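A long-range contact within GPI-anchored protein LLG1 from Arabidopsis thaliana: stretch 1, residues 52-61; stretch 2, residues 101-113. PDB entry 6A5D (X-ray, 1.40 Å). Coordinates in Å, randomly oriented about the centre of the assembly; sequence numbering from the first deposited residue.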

# COMPACT_ATOMS: atom_id res chain seq x y z
N CYS A 52 5.66 3.92 -8.46
CA CYS A 52 4.47 3.81 -7.63
C CYS A 52 4.56 2.61 -6.70
O CYS A 52 4.25 2.73 -5.51
N CYS A 53 4.99 1.45 -7.22
CA CYS A 53 5.16 0.29 -6.37
C CYS A 53 6.20 0.55 -5.29
O CYS A 53 5.98 0.21 -4.12
N GLY A 54 7.33 1.17 -5.65
CA GLY A 54 8.36 1.43 -4.65
C GLY A 54 7.87 2.34 -3.54
O GLY A 54 8.17 2.11 -2.37
N ALA A 55 7.12 3.38 -3.89
CA ALA A 55 6.62 4.31 -2.88
C ALA A 55 5.61 3.62 -1.97
O ALA A 55 5.59 3.86 -0.76
N PHE A 56 4.76 2.78 -2.55
CA PHE A 56 3.80 2.02 -1.77
C PHE A 56 4.49 1.07 -0.80
O PHE A 56 4.10 0.99 0.38
N LYS A 57 5.53 0.34 -1.26
CA LYS A 57 6.30 -0.52 -0.37
C LYS A 57 6.99 0.30 0.71
O LYS A 57 6.98 -0.08 1.89
N ASP A 58 7.56 1.45 0.34
CA ASP A 58 8.21 2.30 1.33
C ASP A 58 7.22 2.76 2.40
O ASP A 58 7.57 2.85 3.59
N PHE A 59 5.96 3.00 2.01
CA PHE A 59 4.93 3.41 2.95
C PHE A 59 4.46 2.24 3.80
O PHE A 59 4.27 2.38 5.02
N ALA A 60 4.25 1.08 3.18
CA ALA A 60 3.44 0.01 3.76
C ALA A 60 4.27 -1.10 4.38
O ALA A 60 3.82 -1.71 5.35
N CYS A 61 5.46 -1.35 3.87
CA CYS A 61 6.29 -2.42 4.40
C CYS A 61 6.59 -2.31 5.90
O CYS A 61 6.72 -3.37 6.54
N LYS A 101 9.40 -7.00 -10.79
CA LYS A 101 10.24 -8.17 -10.54
C LYS A 101 10.02 -8.75 -9.15
O LYS A 101 10.06 -9.98 -8.98
N GLU A 102 9.78 -7.90 -8.16
CA GLU A 102 9.67 -8.35 -6.78
C GLU A 102 8.24 -8.65 -6.36
O GLU A 102 8.01 -8.98 -5.20
N GLY A 103 7.27 -8.52 -7.27
CA GLY A 103 5.89 -8.76 -6.89
C GLY A 103 5.50 -7.86 -5.74
O GLY A 103 5.90 -6.69 -5.67
N LEU A 104 4.74 -8.42 -4.80
CA LEU A 104 4.32 -7.70 -3.60
C LEU A 104 5.24 -7.96 -2.41
O LEU A 104 4.86 -7.66 -1.27
N GLU A 105 6.45 -8.47 -2.65
CA GLU A 105 7.38 -8.78 -1.58
C GLU A 105 8.11 -7.52 -1.09
O GLU A 105 8.67 -6.76 -1.88
N CYS A 106 8.10 -7.33 0.22
CA CYS A 106 8.91 -6.28 0.84
C CYS A 106 10.37 -6.70 0.84
O CYS A 106 10.68 -7.89 0.91
N PRO A 107 11.29 -5.74 0.74
CA PRO A 107 12.72 -6.11 0.65
C PRO A 107 13.22 -6.91 1.84
O PRO A 107 14.12 -7.74 1.67
N ALA A 108 12.64 -6.71 3.02
CA ALA A 108 13.00 -7.52 4.18
C ALA A 108 12.39 -8.92 4.16
O ALA A 108 12.71 -9.72 5.05
N GLY A 109 11.55 -9.24 3.19
CA GLY A 109 11.09 -10.61 2.97
C GLY A 109 9.60 -10.84 3.10
O GLY A 109 9.09 -11.82 2.55
N SER A 110 8.88 -9.99 3.83
CA SER A 110 7.46 -10.26 4.02
C SER A 110 6.67 -9.81 2.79
O SER A 110 7.14 -9.02 1.97
N GLN A 111 5.44 -10.31 2.69
CA GLN A 111 4.56 -10.04 1.55
C GLN A 111 3.49 -9.04 1.96
O GLN A 111 2.88 -9.18 3.03
N LEU A 112 3.24 -8.04 1.08
CA LEU A 112 2.11 -7.15 1.32
C LEU A 112 0.84 -7.76 0.75
O LEU A 112 0.88 -8.38 -0.32
N PRO A 113 -0.29 -7.60 1.43
CA PRO A 113 -1.54 -8.14 0.90
C PRO A 113 -1.97 -7.37 -0.34
O PRO A 113 -1.72 -6.16 -0.46

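What fastens the helix of stretch 1 to the irregular chain of stretch 2? At one end of the contact the answer is covalent. Cys-61, the last residue of stretch 1, points its CA-to-CB bond toward the other stretch, and Cys-106 sets its own sideways; both take chi1 m at -72°. Their sulfurs meet as a disulfide, SG of Cys-61 to SG of Cys-106 at 2.0 Å, with chi3 at -91°, close to the right angle such bonds prefer. The alpha carbons here come nearest of any across the contact, CA of Cys-61 lying 5.9 Å from CA of Cys-106. Pro-107 adds a light flank to the bridge, its CD 4.2 Å from SG of Cys-61.

Which bump fills the hollow beside the disulfide? It is Leu-112, buried and directed toward the helix, with chi1 m and chi2 t. Its two methyls spread over side chains of stretch 1. CD1 reaches 3.6 Å from CE2 of Phe-56, 3.9 Å from CG of Lys-57 and 3.9 Å from SG of Cys-61, so this one methyl sits in a pocket formed by a ring, an aliphatic chain and a sulfur. CD2 of Leu-112 comes closest to the small side chain of Ala-60, at 3.9 Å from its CB, though CD1 of Leu-112 is scarcely farther from that CB, at 4.2 Å; the CA-to-CB bond of Ala-60 points toward stretch 2. The backbone bond from N of Leu-112 to O of Leu-104, 2.9 Å long, ties together the two chain segments that carry these leucines.

How does Phe-56 reach a partner when its CA-to-CB bond runs sideways? Its chi1 is t at 167°, and the end of the ring comes nearer to stretch 2 than its base. The CE2 corner is met by two leucines: CD2 of Leu-104 lies at the ring edge, near the ring plane, 4.0 Å from CE2 of Phe-56, while CD1 of Leu-112 approaches obliquely. Leu-104 also starts sideways, and with chi1 m and chi2 t it brings its end closer to the helix. The ring thus offers its rim, not a broad flat surface, to Leu-104.

Where does the charged end of Lys-57 go? The side chain leaves the helix sideways with chi1 m, then runs fully extended, chi2 to chi4 all t, so its aliphatic part lies along the contact and its amine arrives at the turn from Glu-102 to Glu-105. There NZ of Lys-57 donates to O of Gly-103 and to O of Glu-105, each at 2.8 Å. The type II' turn presents both carbonyls to the same amine, and the positive phi of Gly-103 favours glycine at that position. A water completes the arrangement: it accepts from NZ of Lys-57 at 2.9 Å and donates to OE1 of Glu-102 at 2.7 Å, linking the lysine to a carboxylate it does not touch directly. Nearby, SG of Cys-53, on a chi1 t side chain directed toward stretch 2, makes only a loose approach of 4.4 Å to O of Gly-103.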

# COMPACT_ATOMS: atom_id res chain seq x y z
CB CYS A 52 3.23 3.72 -8.52
SG CYS A 52 2.76 5.28 -9.35
CB CYS A 53 5.55 -0.93 -7.21
SG CYS A 53 5.86 -2.37 -6.20
CB ALA A 55 5.98 5.51 -3.57
CB PHE A 56 2.89 1.26 -2.73
CG PHE A 56 2.05 0.20 -2.09
CD1 PHE A 56 1.06 0.54 -1.18
CD2 PHE A 56 2.25 -1.14 -2.38
CE1 PHE A 56 0.28 -0.42 -0.59
CE2 PHE A 56 1.46 -2.11 -1.80
CZ PHE A 56 0.48 -1.75 -0.88
CB LYS A 57 7.33 -1.31 -1.18
CG LYS A 57 6.69 -2.48 -1.92
CD LYS A 57 7.66 -3.28 -2.79
CE LYS A 57 6.93 -4.42 -3.48
NZ LYS A 57 7.86 -5.34 -4.21
CB ASP A 58 8.89 3.49 0.65
CG ASP A 58 10.20 3.10 -0.02
OD1 ASP A 58 10.79 2.07 0.35
OD2 ASP A 58 10.65 3.85 -0.91
CB PHE A 59 3.73 3.98 2.19
CG PHE A 59 2.56 4.35 3.09
CD1 PHE A 59 2.48 5.62 3.64
CD2 PHE A 59 1.56 3.42 3.38
CE1 PHE A 59 1.42 5.96 4.48
CE2 PHE A 59 0.50 3.75 4.22
CZ PHE A 59 0.43 5.02 4.78
CB ALA A 60 2.52 -0.60 2.68
CB CYS A 61 7.57 -2.58 3.58
SG CYS A 61 7.27 -3.30 1.95
CB LYS A 101 11.71 -7.78 -10.72
CG LYS A 101 12.68 -8.95 -10.67
CD LYS A 101 14.12 -8.49 -10.88
CE LYS A 101 14.70 -9.10 -12.14
NZ LYS A 101 16.11 -8.68 -12.38
CB GLU A 102 10.31 -7.33 -5.84
CG GLU A 102 11.79 -7.13 -6.10
CD GLU A 102 12.07 -6.14 -7.21
OE1 GLU A 102 11.21 -5.26 -7.45
OE2 GLU A 102 13.15 -6.24 -7.83
CB LEU A 104 2.85 -8.00 -3.28
CG LEU A 104 1.85 -7.12 -4.05
CD1 LEU A 104 0.46 -7.73 -4.00
CD2 LEU A 104 1.85 -5.71 -3.46
CB GLU A 105 8.40 -9.82 -2.05
CG GLU A 105 9.45 -10.18 -1.00
CD GLU A 105 10.31 -11.37 -1.42
OE1 GLU A 105 10.76 -11.40 -2.58
OE2 GLU A 105 10.57 -12.24 -0.56
CB CYS A 106 8.44 -6.06 2.27
SG CYS A 106 6.84 -5.24 2.34
CB PRO A 107 13.44 -4.77 0.47
CG PRO A 107 12.44 -3.72 0.78
CD PRO A 107 11.08 -4.30 0.58
CB ALA A 108 12.62 -6.81 5.49
CB SER A 110 6.94 -9.55 5.27
OG SER A 110 5.61 -9.96 5.56
CB GLN A 111 3.85 -11.33 1.12
CG GLN A 111 4.77 -12.50 0.90
CD GLN A 111 5.76 -12.23 -0.21
OE1 GLN A 111 5.40 -11.65 -1.24
NE2 GLN A 111 7.01 -12.63 -0.01
CB LEU A 112 2.35 -5.82 0.62
CG LEU A 112 3.45 -4.97 1.23
CD1 LEU A 112 3.81 -3.82 0.29
CD2 LEU A 112 2.94 -4.46 2.56
CB PRO A 113 -2.53 -7.94 2.06
CG PRO A 113 -2.01 -6.72 2.75
CD PRO A 113 -0.50 -6.87 2.70
O HOH W 1 9.98 -3.85 -5.45